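Local coordinates for WbbM protein (Klebsiella pneumoniae, PDB 6U4B), which is a bifunctional O-antigen polymerase that probably builds its polysaccharide through metal-dependent glycosyltransferase activity, at residues F365-F370 and T386-F391; V336-K341 and P393-R398; V304-D309 and G317-S322; G475-N480 and D508-V513; K482-E487 and K512-R517. One frame throughout, in Å; residues are numbered along the deposited sequence.

Contact 1 (F365-F370 and T386-F391)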
# COMPACT_ATOMS: atom_id res chain seq x y z
N PHE A 365 7.95 21.70 -17.74
CA PHE A 365 8.46 22.85 -18.48
C PHE A 365 9.28 23.70 -17.52
O PHE A 365 8.84 23.99 -16.41
CB PHE A 365 7.33 23.67 -19.09
CG PHE A 365 7.81 24.84 -19.91
CD1 PHE A 365 8.29 24.64 -21.20
CD2 PHE A 365 7.79 26.12 -19.40
CE1 PHE A 365 8.75 25.71 -21.96
CE2 PHE A 365 8.24 27.20 -20.15
CZ PHE A 365 8.72 26.99 -21.44
N ASP A 366 10.48 24.08 -17.96
CA ASP A 366 11.35 24.94 -17.16
C ASP A 366 10.68 26.30 -16.97
O ASP A 366 10.60 27.10 -17.91
CB ASP A 366 12.71 25.10 -17.83
CG ASP A 366 13.72 25.84 -16.95
OD1 ASP A 366 14.90 25.89 -17.33
OD2 ASP A 366 13.33 26.36 -15.88
N VAL A 367 10.22 26.58 -15.75
CA VAL A 367 9.52 27.83 -15.48
C VAL A 367 10.41 29.04 -15.72
O VAL A 367 9.90 30.13 -16.01
CB VAL A 367 8.96 27.82 -14.03
CG1 VAL A 367 10.08 28.03 -13.02
CG2 VAL A 367 7.86 28.86 -13.86
N ASN A 368 11.73 28.87 -15.63
CA ASN A 368 12.65 29.99 -15.73
C ASN A 368 12.73 30.59 -17.13
O ASN A 368 13.29 31.67 -17.29
CB ASN A 368 14.04 29.56 -15.26
CG ASN A 368 14.04 29.12 -13.81
OD1 ASN A 368 13.91 29.95 -12.90
ND2 ASN A 368 14.19 27.82 -13.57
N ALA A 369 12.16 29.92 -18.14
CA ALA A 369 12.09 30.51 -19.47
C ALA A 369 11.19 31.74 -19.49
O ALA A 369 11.26 32.53 -20.44
CB ALA A 369 11.58 29.48 -20.48
N PHE A 370 10.35 31.92 -18.47
CA PHE A 370 9.43 33.06 -18.43
C PHE A 370 10.15 34.39 -18.28
O PHE A 370 9.55 35.43 -18.58
CB PHE A 370 8.43 32.88 -17.29
CG PHE A 370 7.44 31.77 -17.52
CD1 PHE A 370 7.17 31.31 -18.80
CD2 PHE A 370 6.77 31.19 -16.45
CE1 PHE A 370 6.26 30.30 -19.01
CE2 PHE A 370 5.86 30.17 -16.65
CZ PHE A 370 5.61 29.72 -17.93
N THR A 386 7.89 32.78 -8.81
CA THR A 386 7.01 33.60 -7.98
C THR A 386 5.83 34.13 -8.79
O THR A 386 4.71 34.24 -8.28
CB THR A 386 7.80 34.76 -7.36
OG1 THR A 386 8.82 34.25 -6.50
CG2 THR A 386 6.87 35.67 -6.55
N TYR A 387 6.06 34.45 -10.07
CA TYR A 387 5.03 35.04 -10.92
C TYR A 387 4.59 34.09 -12.03
O TYR A 387 4.07 34.55 -13.06
CB TYR A 387 5.54 36.36 -11.51
CG TYR A 387 5.82 37.40 -10.45
CD1 TYR A 387 7.09 37.54 -9.90
CD2 TYR A 387 4.81 38.24 -10.00
CE1 TYR A 387 7.34 38.50 -8.93
CE2 TYR A 387 5.05 39.19 -9.03
CZ TYR A 387 6.32 39.32 -8.50
OH TYR A 387 6.55 40.27 -7.54
N ALA A 388 4.76 32.78 -11.83
CA ALA A 388 4.48 31.81 -12.89
C ALA A 388 3.04 31.90 -13.38
O ALA A 388 2.77 31.75 -14.58
CB ALA A 388 4.79 30.40 -12.40
N ARG A 389 2.09 32.14 -12.46
CA ARG A 389 0.68 32.18 -12.84
C ARG A 389 0.41 33.23 -13.91
O ARG A 389 -0.48 33.04 -14.75
CB ARG A 389 -0.18 32.44 -11.60
CG ARG A 389 -0.36 31.23 -10.69
CD ARG A 389 -1.25 31.57 -9.51
NE ARG A 389 -0.56 32.43 -8.54
CZ ARG A 389 -0.43 32.16 -7.25
NH1 ARG A 389 -0.97 31.06 -6.74
NH2 ARG A 389 0.22 33.00 -6.46
N LEU A 390 1.14 34.35 -13.89
CA LEU A 390 0.92 35.41 -14.86
C LEU A 390 1.21 34.96 -16.29
O LEU A 390 0.67 35.54 -17.23
CB LEU A 390 1.79 36.62 -14.54
CG LEU A 390 1.63 37.25 -13.15
CD1 LEU A 390 2.51 38.48 -13.03
CD2 LEU A 390 0.17 37.59 -12.89
N PHE A 391 2.04 33.94 -16.47
CA PHE A 391 2.46 33.50 -17.79
C PHE A 391 1.60 32.37 -18.34
O PHE A 391 1.87 31.89 -19.45
CB PHE A 391 3.93 33.08 -17.77
CG PHE A 391 4.86 34.20 -17.41
CD1 PHE A 391 5.21 34.43 -16.09
CD2 PHE A 391 5.37 35.03 -18.39
CE1 PHE A 391 6.06 35.47 -15.75
CE2 PHE A 391 6.22 36.08 -18.06
CZ PHE A 391 6.57 36.29 -16.74
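D366 OD2 is gripped twice by N368, in the turn that carries V367 and F370, which touch A388 and F391. The backbone N of N368 meets D366 OD2 at 3.0 Å, from above the carboxylate plane. N368 ND2 binds the same D366 OD2 at 2.9 Å, on its syn lone pair. The backbone bond makes an Asx turn where the strand passes into a 3-10 segment.

The contact itself is apolar. The F370 and F391 rings are nearly parallel, 12° apart, but slid so far that they barely overlap. Each ring instead covers the other residue's CB. F391 CB sits over the centre of the F370 ring, 3.5 Å from its centroid. F370 CB lies likewise over F391, 3.6 Å from that ring's centroid. These are paired CH-pi contacts. Both residues hold CG anti to their own carbonyl carbon (chi1 -69° and -63°), and the two side chains run antiparallel, side by side. Beside them V367 CG2 packs on A388 CB at 3.7 Å.

Next to the contact, R389 forms salt bridges to D506 and to the magnesium ligand D406. L338 of strand 333-340 backs V367 and F370, while M494 of helix 489-499 packs against F391.

Contact 2 (V336-K341 and P393-R398)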
# COMPACT_ATOMS: atom_id res chain seq x y z
N VAL A 336 0.71 19.58 -16.41
CA VAL A 336 1.98 20.21 -16.77
C VAL A 336 2.54 20.88 -15.53
O VAL A 336 1.87 21.72 -14.91
CB VAL A 336 1.81 21.24 -17.91
CG1 VAL A 336 3.12 21.96 -18.15
CG2 VAL A 336 1.33 20.55 -19.18
N VAL A 337 3.76 20.52 -15.16
CA VAL A 337 4.45 21.10 -14.02
C VAL A 337 5.44 22.14 -14.52
O VAL A 337 6.37 21.81 -15.26
CB VAL A 337 5.15 20.03 -13.17
CG1 VAL A 337 6.09 20.68 -12.17
CG2 VAL A 337 4.12 19.15 -12.46
N LEU A 338 5.24 23.40 -14.12
CA LEU A 338 6.22 24.45 -14.36
C LEU A 338 7.30 24.31 -13.29
O LEU A 338 7.15 24.82 -12.18
CB LEU A 338 5.56 25.82 -14.31
CG LEU A 338 4.29 25.96 -15.15
CD1 LEU A 338 3.68 27.35 -14.99
CD2 LEU A 338 4.60 25.66 -16.60
N GLU A 339 8.38 23.61 -13.62
CA GLU A 339 9.37 23.20 -12.64
C GLU A 339 10.51 24.20 -12.57
O GLU A 339 10.95 24.74 -13.58
CB GLU A 339 9.91 21.80 -12.96
CG GLU A 339 10.54 21.64 -14.34
CD GLU A 339 12.04 21.90 -14.32
OE1 GLU A 339 12.60 22.22 -15.40
OE2 GLU A 339 12.67 21.77 -13.25
N ASN A 340 10.98 24.44 -11.35
CA ASN A 340 12.12 25.32 -11.08
C ASN A 340 13.23 24.45 -10.49
O ASN A 340 13.37 24.32 -9.27
CB ASN A 340 11.73 26.46 -10.13
CG ASN A 340 12.90 27.35 -9.77
OD1 ASN A 340 13.92 27.38 -10.46
ND2 ASN A 340 12.76 28.10 -8.68
N LYS A 341 14.03 23.85 -11.38
CA LYS A 341 15.18 23.04 -11.01
C LYS A 341 14.79 21.89 -10.08
O LYS A 341 15.45 21.61 -9.08
CB LYS A 341 16.28 23.90 -10.38
CG LYS A 341 16.85 24.94 -11.34
CD LYS A 341 17.83 25.87 -10.65
CE LYS A 341 18.26 27.00 -11.57
NZ LYS A 341 19.04 26.51 -12.75
N PRO A 393 -1.58 32.42 -19.58
CA PRO A 393 -2.21 32.71 -20.87
C PRO A 393 -1.25 32.72 -22.05
O PRO A 393 -1.71 32.59 -23.20
CB PRO A 393 -2.84 34.10 -20.66
CG PRO A 393 -2.11 34.67 -19.50
CD PRO A 393 -1.79 33.51 -18.62
N GLN A 394 0.06 32.85 -21.83
CA GLN A 394 1.00 32.84 -22.93
C GLN A 394 1.49 31.43 -23.26
O GLN A 394 1.41 30.99 -24.41
CB GLN A 394 2.19 33.75 -22.62
CG GLN A 394 3.15 33.96 -23.80
CD GLN A 394 2.56 34.82 -24.90
OE1 GLN A 394 1.44 35.34 -24.78
NE2 GLN A 394 3.31 34.99 -25.99
N LEU A 395 1.99 30.70 -22.26
CA LEU A 395 2.50 29.36 -22.50
C LEU A 395 1.39 28.41 -22.94
O LEU A 395 1.61 27.54 -23.80
CB LEU A 395 3.20 28.83 -21.25
CG LEU A 395 3.86 27.45 -21.38
CD1 LEU A 395 5.00 27.51 -22.38
CD2 LEU A 395 4.34 26.95 -20.02
N PHE A 396 0.20 28.56 -22.37
CA PHE A 396 -0.93 27.68 -22.65
C PHE A 396 -1.94 28.30 -23.60
O PHE A 396 -3.12 27.94 -23.57
CB PHE A 396 -1.60 27.26 -21.34
CG PHE A 396 -0.72 26.44 -20.45
CD1 PHE A 396 -0.69 25.06 -20.59
CD2 PHE A 396 0.10 27.03 -19.50
CE1 PHE A 396 0.13 24.29 -19.78
CE2 PHE A 396 0.92 26.27 -18.70
CZ PHE A 396 0.93 24.89 -18.84
N ARG A 397 -1.49 29.22 -24.47
CA ARG A 397 -2.39 29.95 -25.35
C ARG A 397 -3.09 29.06 -26.38
O ARG A 397 -4.03 29.52 -27.03
CB ARG A 397 -1.63 31.06 -26.07
CG ARG A 397 -0.49 30.59 -26.97
CD ARG A 397 0.18 31.77 -27.66
NE ARG A 397 1.34 31.37 -28.45
CZ ARG A 397 2.57 31.24 -27.95
NH1 ARG A 397 2.79 31.47 -26.67
NH2 ARG A 397 3.57 30.88 -28.75
N ARG A 398 -2.67 27.81 -26.54
CA ARG A 398 -3.34 26.87 -27.43
C ARG A 398 -4.41 26.05 -26.73
O ARG A 398 -5.03 25.19 -27.37
CB ARG A 398 -2.31 25.95 -28.09
CG ARG A 398 -1.48 26.67 -29.14
CD ARG A 398 -0.24 25.90 -29.54
NE ARG A 398 0.78 26.80 -30.05
CZ ARG A 398 1.90 26.41 -30.66
NH1 ARG A 398 2.15 25.13 -30.84
NH2 ARG A 398 2.77 27.32 -31.09
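V336 and L338 point from the strand toward L395 and F396, which sit at the end of helix 392-395. All four are buried, and this is the tight part of the contact. F396 meets V336 with its ring edge. F396 CZ lies 3.7 Å from V336 CG1, and V336 CB is close to the ring plane. With CG anti to the carbonyl carbon (chi1 -65°), F396 leads its ring back to the strand and meets V336 head-on, ring edge first. L338 and L395 lie alongside each other and touch through single methyls, L338 CD2 to L395 CD2 at 3.7 Å. L338 CD2 also faces the edge of F396, more loosely, with CE2 of that ring at 4.3 Å. V305 of strand 302-309 and F365 of strand 360-366 pack on F396 and L395 from the neighbouring strands.

The outer side is polar. R398 and K341 are exposed, and R397 and Q394 partly so. R397 NH1 folds back on Q394 O at 2.7 Å, with the donor above the carbonyl plane. R397 NH2 also bonds N291 O. These groups sit well away from the apolar patch.

Across the two segments, then, only carbon meets carbon. Between these segments the attachment rests on shape and, presumably, on exclusion of water, without directional bonds.

Contact 3 (V304-D309 and G317-S322)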
# COMPACT_ATOMS: atom_id res chain seq x y z
N VAL A 304 -4.26 20.62 -16.22
CA VAL A 304 -3.94 21.00 -14.85
C VAL A 304 -2.51 21.52 -14.81
O VAL A 304 -1.59 20.83 -15.27
CB VAL A 304 -4.12 19.81 -13.88
CG1 VAL A 304 -3.76 20.23 -12.46
CG2 VAL A 304 -5.55 19.29 -13.95
N VAL A 305 -2.33 22.72 -14.27
CA VAL A 305 -1.04 23.38 -14.24
C VAL A 305 -0.60 23.56 -12.80
O VAL A 305 -1.34 24.11 -11.98
CB VAL A 305 -1.08 24.73 -14.98
CG1 VAL A 305 0.27 25.43 -14.88
CG2 VAL A 305 -1.45 24.51 -16.43
N ILE A 306 0.61 23.08 -12.49
CA ILE A 306 1.19 23.17 -11.16
C ILE A 306 2.59 23.76 -11.30
O ILE A 306 3.25 23.59 -12.33
CB ILE A 306 1.25 21.79 -10.47
CG1 ILE A 306 -0.04 21.00 -10.72
CG2 ILE A 306 1.49 21.94 -8.98
CD1 ILE A 306 0.06 19.54 -10.35
N SER A 307 3.04 24.45 -10.26
CA SER A 307 4.35 25.08 -10.26
C SER A 307 5.02 24.84 -8.91
O SER A 307 4.44 25.14 -7.87
CB SER A 307 4.24 26.58 -10.54
OG SER A 307 5.49 27.23 -10.40
N PHE A 308 6.24 24.30 -8.94
CA PHE A 308 7.01 24.14 -7.72
C PHE A 308 8.47 23.91 -8.06
O PHE A 308 8.83 23.57 -9.19
CB PHE A 308 6.47 22.99 -6.85
CG PHE A 308 6.34 21.67 -7.58
CD1 PHE A 308 5.11 21.27 -8.08
CD2 PHE A 308 7.43 20.83 -7.73
CE1 PHE A 308 4.98 20.06 -8.74
CE2 PHE A 308 7.31 19.62 -8.39
CZ PHE A 308 6.08 19.23 -8.90
N ASP A 309 9.32 24.11 -7.06
CA ASP A 309 10.74 23.80 -7.14
C ASP A 309 10.98 22.43 -6.52
O ASP A 309 10.05 21.71 -6.15
CB ASP A 309 11.57 24.91 -6.48
CG ASP A 309 11.19 25.15 -5.03
OD1 ASP A 309 10.46 24.32 -4.44
OD2 ASP A 309 11.61 26.19 -4.47
N GLY A 317 4.01 15.80 -5.45
CA GLY A 317 3.71 14.39 -5.60
C GLY A 317 2.39 14.00 -4.95
O GLY A 317 1.58 13.28 -5.53
N ALA A 318 2.17 14.47 -3.72
CA ALA A 318 0.92 14.20 -3.03
C ALA A 318 -0.27 14.78 -3.79
O ALA A 318 -1.31 14.13 -3.94
CB ALA A 318 0.96 14.76 -1.61
N LEU A 319 -0.12 16.01 -4.30
CA LEU A 319 -1.18 16.63 -5.08
C LEU A 319 -1.50 15.82 -6.33
O LEU A 319 -2.66 15.47 -6.58
CB LEU A 319 -0.79 18.06 -5.45
CG LEU A 319 -1.71 18.78 -6.44
CD1 LEU A 319 -3.14 18.88 -5.90
CD2 LEU A 319 -1.16 20.17 -6.77
N ILE A 320 -0.47 15.51 -7.12
CA ILE A 320 -0.69 14.76 -8.36
C ILE A 320 -1.29 13.40 -8.06
O ILE A 320 -2.19 12.93 -8.78
CB ILE A 320 0.63 14.64 -9.15
CG1 ILE A 320 1.01 16.00 -9.76
CG2 ILE A 320 0.53 13.57 -10.22
CD1 ILE A 320 2.41 16.04 -10.34
N ASN A 321 -0.83 12.74 -7.00
CA ASN A 321 -1.43 11.48 -6.61
C ASN A 321 -2.89 11.66 -6.22
O ASN A 321 -3.74 10.82 -6.55
CB ASN A 321 -0.64 10.84 -5.47
CG ASN A 321 -0.39 9.37 -5.69
OD1 ASN A 321 -0.52 8.87 -6.80
ND2 ASN A 321 -0.04 8.66 -4.62
N SER A 322 -3.22 12.76 -5.53
CA SER A 322 -4.61 13.01 -5.18
C SER A 322 -5.45 13.26 -6.43
O SER A 322 -6.62 12.85 -6.49
CB SER A 322 -4.72 14.19 -4.22
OG SER A 322 -4.69 15.44 -4.89
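Chi1 of -42° sets I306 CG1 anti to the carbonyl carbon, and an extended chi2 (167°) carries CD1 out to L319 and I320. L319 answers with CG anti to its own backbone N (chi1 171°), which sends CD2 to the strand. The contact belongs to a beta-alpha-beta unit of strand 302-309, helix 313-325 and strand 333-340. It fits the Rossmann-like GT-A fold of family 8 glycosyltransferases.

I306 and L319 meet tip to tip. I306 CD1 is 3.8 Å from L319 CD2, and I306 CG2 also reaches that methyl, at 3.9 Å. I320 crosses I306 obliquely. Its CB does not point straight at the strand, but the far end of the side chain comes nearer, and I320 CG1 lies 3.7 Å from I306 CD1. One isoleucine methyl thus touches two consecutive helix residues. On the strand, I306 CG2 also lies at the edge of the F308 ring, near its plane.

L319 and I306 both touch I405, just before the magnesium ligand D406. The L319 side chain is about 9 Å from the bound magnesium, near the metal site but not part of it. One turn on, S322 OG donates to L319 O at 2.6 Å, in the carbonyl plane and on a lone pair.

Contact 4 (G475-N480 and D508-V513)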
# COMPACT_ATOMS: atom_id res chain seq x y z
N GLY A 475 -5.00 30.29 -5.11
CA GLY A 475 -4.56 28.91 -4.93
C GLY A 475 -5.20 27.92 -5.88
O GLY A 475 -4.68 26.81 -6.04
N ILE A 476 -6.31 28.29 -6.51
CA ILE A 476 -6.92 27.47 -7.55
C ILE A 476 -7.67 28.40 -8.49
O ILE A 476 -8.52 29.20 -8.07
CB ILE A 476 -7.82 26.37 -6.95
CG1 ILE A 476 -8.24 25.36 -8.01
CG2 ILE A 476 -9.04 26.94 -6.22
CD1 ILE A 476 -8.83 24.08 -7.42
N ILE A 477 -7.33 28.35 -9.78
CA ILE A 477 -7.86 29.28 -10.77
C ILE A 477 -8.17 28.52 -12.05
O ILE A 477 -7.30 27.81 -12.58
CB ILE A 477 -6.88 30.43 -11.07
CG1 ILE A 477 -6.43 31.14 -9.79
CG2 ILE A 477 -7.51 31.42 -12.03
CD1 ILE A 477 -5.32 32.15 -10.02
N VAL A 478 -9.38 28.68 -12.56
CA VAL A 478 -9.72 28.22 -13.90
C VAL A 478 -9.47 29.37 -14.86
O VAL A 478 -10.19 30.37 -14.85
CB VAL A 478 -11.17 27.73 -13.99
CG1 VAL A 478 -11.45 27.19 -15.39
CG2 VAL A 478 -11.44 26.67 -12.94
N PHE A 479 -8.43 29.24 -15.68
CA PHE A 479 -8.11 30.27 -16.66
C PHE A 479 -8.98 30.10 -17.90
O PHE A 479 -9.03 29.02 -18.49
CB PHE A 479 -6.63 30.20 -17.04
CG PHE A 479 -5.71 30.79 -16.02
CD1 PHE A 479 -5.41 30.10 -14.85
CD2 PHE A 479 -5.12 32.03 -16.22
CE1 PHE A 479 -4.55 30.64 -13.91
CE2 PHE A 479 -4.27 32.57 -15.29
CZ PHE A 479 -3.98 31.88 -14.13
N ASN A 480 -9.67 31.18 -18.28
CA ASN A 480 -10.36 31.23 -19.57
C ASN A 480 -9.34 31.73 -20.60
O ASN A 480 -9.33 32.89 -21.00
CB ASN A 480 -11.59 32.13 -19.50
CG ASN A 480 -12.43 32.07 -20.77
OD1 ASN A 480 -11.99 31.55 -21.79
ND2 ASN A 480 -13.64 32.61 -20.69
N ASP A 508 -2.26 39.87 -6.25
CA ASP A 508 -2.75 41.24 -6.37
C ASP A 508 -2.85 41.67 -7.82
O ASP A 508 -3.81 42.34 -8.22
CB ASP A 508 -1.85 42.19 -5.59
CG ASP A 508 -2.10 42.16 -4.10
OD1 ASP A 508 -3.10 41.54 -3.67
OD2 ASP A 508 -1.30 42.76 -3.35
N ILE A 509 -1.85 41.30 -8.64
CA ILE A 509 -1.86 41.67 -10.05
C ILE A 509 -3.08 41.08 -10.75
O ILE A 509 -3.76 41.76 -11.52
CB ILE A 509 -0.55 41.22 -10.72
CG1 ILE A 509 0.63 42.03 -10.18
CG2 ILE A 509 -0.65 41.36 -12.23
CD1 ILE A 509 1.98 41.56 -10.67
N MET A 510 -3.37 39.81 -10.47
CA MET A 510 -4.50 39.16 -11.13
C MET A 510 -5.84 39.67 -10.60
O MET A 510 -6.80 39.77 -11.36
CB MET A 510 -4.40 37.64 -10.96
CG MET A 510 -3.25 37.01 -11.74
SD MET A 510 -3.20 35.21 -11.63
CE MET A 510 -2.72 34.98 -9.92
N ASN A 511 -5.91 40.00 -9.31
CA ASN A 511 -7.14 40.60 -8.78
C ASN A 511 -7.43 41.94 -9.44
O ASN A 511 -8.59 42.27 -9.72
CB ASN A 511 -7.05 40.75 -7.27
CG ASN A 511 -7.70 39.61 -6.52
OD1 ASN A 511 -8.92 39.60 -6.33
ND2 ASN A 511 -6.91 38.63 -6.10
N LYS A 512 -6.38 42.72 -9.72
CA LYS A 512 -6.57 44.01 -10.38
C LYS A 512 -6.97 43.83 -11.83
O LYS A 512 -7.92 44.46 -12.31
CB LYS A 512 -5.29 44.84 -10.25
CG LYS A 512 -5.24 46.06 -11.18
CD LYS A 512 -4.08 46.98 -10.81
CE LYS A 512 -3.76 47.96 -11.94
NZ LYS A 512 -4.93 48.80 -12.32
N VAL A 513 -6.26 42.96 -12.56
CA VAL A 513 -6.52 42.83 -13.99
C VAL A 513 -7.82 42.08 -14.25
O VAL A 513 -8.53 42.38 -15.21
CB VAL A 513 -5.31 42.15 -14.68
CG1 VAL A 513 -5.62 41.85 -16.14
CG2 VAL A 513 -4.09 43.05 -14.58
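M510 lays its thioether end against I477 and F479, which both stand on the strand. The methionine leaves the helix toward the strand. The bend at chi3 (-70°) lays CE against I477, while SD lies near both I477 and F479. CE meets the tip of I477, with M510 CE 3.8 Å from I477 CD1. The two side chains cross at a slant, and the sulfur is only a little farther from the same methyl. SD also meets F479. M510 SD is 4.2 Å from F479 CZ and 5.4 Å from the ring centroid, 68° off the ring normal. This oblique Met-aromatic contact reaches the far end of the ring. F479 leaves its CA at an angle to the helix, and its ring end then comes nearer.

All three side chains are buried, and within 508-513, M510 is the residue that touches the 475-480 segment. Strand 477-479 lies between strands 402-405 and 428-432, antiparallel to both. I477 packs on V428, while R389 and L390 approach M510 from the 386-391 segment.

Contact 5 (K482-E487 and K512-R517)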
# COMPACT_ATOMS: atom_id res chain seq x y z
N LYS A 482 -8.86 31.11 -23.78
CA LYS A 482 -9.37 31.57 -25.07
C LYS A 482 -9.81 33.03 -25.01
O LYS A 482 -9.55 33.80 -25.94
CB LYS A 482 -10.53 30.68 -25.52
CG LYS A 482 -11.29 31.25 -26.72
CD LYS A 482 -11.55 30.20 -27.79
CE LYS A 482 -12.56 29.17 -27.34
NZ LYS A 482 -12.90 28.22 -28.44
N GLN A 483 -10.46 33.43 -23.91
CA GLN A 483 -10.85 34.83 -23.77
C GLN A 483 -9.63 35.71 -23.54
O GLN A 483 -9.57 36.83 -24.06
CB GLN A 483 -11.85 34.98 -22.62
CG GLN A 483 -12.56 36.32 -22.60
CD GLN A 483 -13.46 36.53 -23.81
OE1 GLN A 483 -13.99 35.57 -24.37
NE2 GLN A 483 -13.63 37.78 -24.21
N MET A 484 -8.65 35.23 -22.77
CA MET A 484 -7.44 36.01 -22.54
C MET A 484 -6.66 36.21 -23.83
O MET A 484 -6.01 37.25 -24.00
CB MET A 484 -6.56 35.33 -21.49
CG MET A 484 -7.15 35.33 -20.10
SD MET A 484 -6.02 34.66 -18.87
CE MET A 484 -7.00 34.84 -17.39
N VAL A 485 -6.69 35.24 -24.74
CA VAL A 485 -6.01 35.40 -26.02
C VAL A 485 -6.69 36.48 -26.85
O VAL A 485 -6.03 37.31 -27.47
CB VAL A 485 -5.96 34.05 -26.77
CG1 VAL A 485 -5.51 34.26 -28.21
CG2 VAL A 485 -5.03 33.09 -26.05
N GLU A 486 -8.03 36.49 -26.87
CA GLU A 486 -8.74 37.48 -27.66
C GLU A 486 -8.52 38.89 -27.12
O GLU A 486 -8.37 39.84 -27.89
CB GLU A 486 -10.24 37.15 -27.70
CG GLU A 486 -11.12 38.29 -28.21
CD GLU A 486 -11.02 38.53 -29.71
OE1 GLU A 486 -12.08 38.71 -30.36
OE2 GLU A 486 -9.90 38.54 -30.26
N GLU A 487 -8.50 39.04 -25.80
CA GLU A 487 -8.32 40.35 -25.17
C GLU A 487 -6.86 40.72 -24.95
O GLU A 487 -6.58 41.83 -24.50
CB GLU A 487 -9.07 40.40 -23.84
CG GLU A 487 -10.56 40.12 -23.95
CD GLU A 487 -11.29 40.32 -22.63
OE1 GLU A 487 -10.66 40.79 -21.66
OE2 GLU A 487 -12.49 40.00 -22.56
N LYS A 512 -6.38 42.72 -9.72
CA LYS A 512 -6.57 44.01 -10.38
C LYS A 512 -6.97 43.83 -11.83
O LYS A 512 -7.92 44.46 -12.31
CB LYS A 512 -5.29 44.84 -10.25
CG LYS A 512 -5.24 46.06 -11.18
CD LYS A 512 -4.08 46.98 -10.81
CE LYS A 512 -3.76 47.96 -11.94
NZ LYS A 512 -4.93 48.80 -12.32
N VAL A 513 -6.26 42.96 -12.56
CA VAL A 513 -6.52 42.83 -13.99
C VAL A 513 -7.82 42.08 -14.25
O VAL A 513 -8.53 42.38 -15.21
CB VAL A 513 -5.31 42.15 -14.68
CG1 VAL A 513 -5.62 41.85 -16.14
CG2 VAL A 513 -4.09 43.05 -14.58
N PHE A 514 -8.17 41.11 -13.40
CA PHE A 514 -9.36 40.31 -13.62
C PHE A 514 -10.59 40.86 -12.90
O PHE A 514 -11.63 40.19 -12.90
CB PHE A 514 -9.12 38.86 -13.17
CG PHE A 514 -7.92 38.20 -13.81
CD1 PHE A 514 -7.41 38.66 -15.01
CD2 PHE A 514 -7.29 37.13 -13.19
CE1 PHE A 514 -6.30 38.06 -15.59
CE2 PHE A 514 -6.19 36.52 -13.76
CZ PHE A 514 -5.69 36.99 -14.96
N TYR A 515 -10.51 42.05 -12.30
CA TYR A 515 -11.62 42.57 -11.51
C TYR A 515 -12.89 42.67 -12.35
O TYR A 515 -12.86 43.14 -13.49
CB TYR A 515 -11.27 43.94 -10.93
CG TYR A 515 -12.37 44.48 -10.04
CD1 TYR A 515 -12.69 43.85 -8.85
CD2 TYR A 515 -13.10 45.61 -10.40
CE1 TYR A 515 -13.70 44.32 -8.03
CE2 TYR A 515 -14.11 46.09 -9.59
CZ TYR A 515 -14.40 45.44 -8.40
OH TYR A 515 -15.40 45.91 -7.58
N SER A 516 -14.00 42.24 -11.76
CA SER A 516 -15.32 42.18 -12.38
C SER A 516 -15.38 41.20 -13.55
O SER A 516 -16.35 41.21 -14.32
CB SER A 516 -15.82 43.56 -12.82
OG SER A 516 -15.09 44.03 -13.94
N ARG A 517 -14.36 40.36 -13.72
CA ARG A 517 -14.33 39.32 -14.74
C ARG A 517 -14.06 37.97 -14.09
O ARG A 517 -13.35 37.12 -14.64
CB ARG A 517 -13.28 39.62 -15.81
CG ARG A 517 -13.29 41.05 -16.35
CD ARG A 517 -14.48 41.31 -17.27
NE ARG A 517 -14.54 40.37 -18.39
CZ ARG A 517 -13.77 40.45 -19.48
NH1 ARG A 517 -12.88 41.42 -19.60
NH2 ARG A 517 -13.90 39.55 -20.45
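R517 grips E487 end-on with two nitrogens, a bidentate salt bridge between helix 481-487 and a type II beta turn, F514 to R517. R517 NH2 gives E487 OE2 a short, nearly straight bond of 2.6 Å, in the guanidinium plane. R517 NH1 bonds E487 OE1 at 3.1 Å, tilted from that plane. Both oxygens use their syn lone pairs, and the two flat groups are twisted 33° from each other. R517 is bent at chi2 (-73°) and chi3 (-57°), which brings its guanidinium round to the helix.

Q483, one turn earlier, adds a third donor. Q483 NE2 meets E487 OE2 at 3.0 Å on the anti side, so this oxygen is held from two sides. So many donors would be expected to keep the carboxylate charged. R517 NH2 also bonds N425 O, which ties the bridge to a neighbouring loop.

Farther in, the contact becomes apolar. M484 is extended beyond CG and crosses F514 at about a right angle. V428 packs on both residues. M484 SD is 5.4 Å from the F514 ring centroid, an oblique Met-aromatic contact. The methyl comes closer than the sulfur, with M484 CE 3.5 Å from F514 CZ.

How the contacts relate
Contacts 1 to 4 are buried, while contact 5 is only partly so and is the one with a salt bridge across its segments. Contacts 1, 2 and 3 share one sheet: strand 333-340 of contact 2 runs between strand 302-309 of contact 3 and strand 360-366 of contact 1, and backbone bonds join them. Contacts 3 and 4 reach the same sheet without touching each other. Contacts 4 and 5 both use helix 505-513 and meet where F479 packs on M484. The chemistry shifts accordingly: aliphatic packing in contact 3, paired phenylalanines in contact 1, aliphatic groups at a ring edge and on each other in contact 2, and methionine on aromatic rings in contacts 4 and 5.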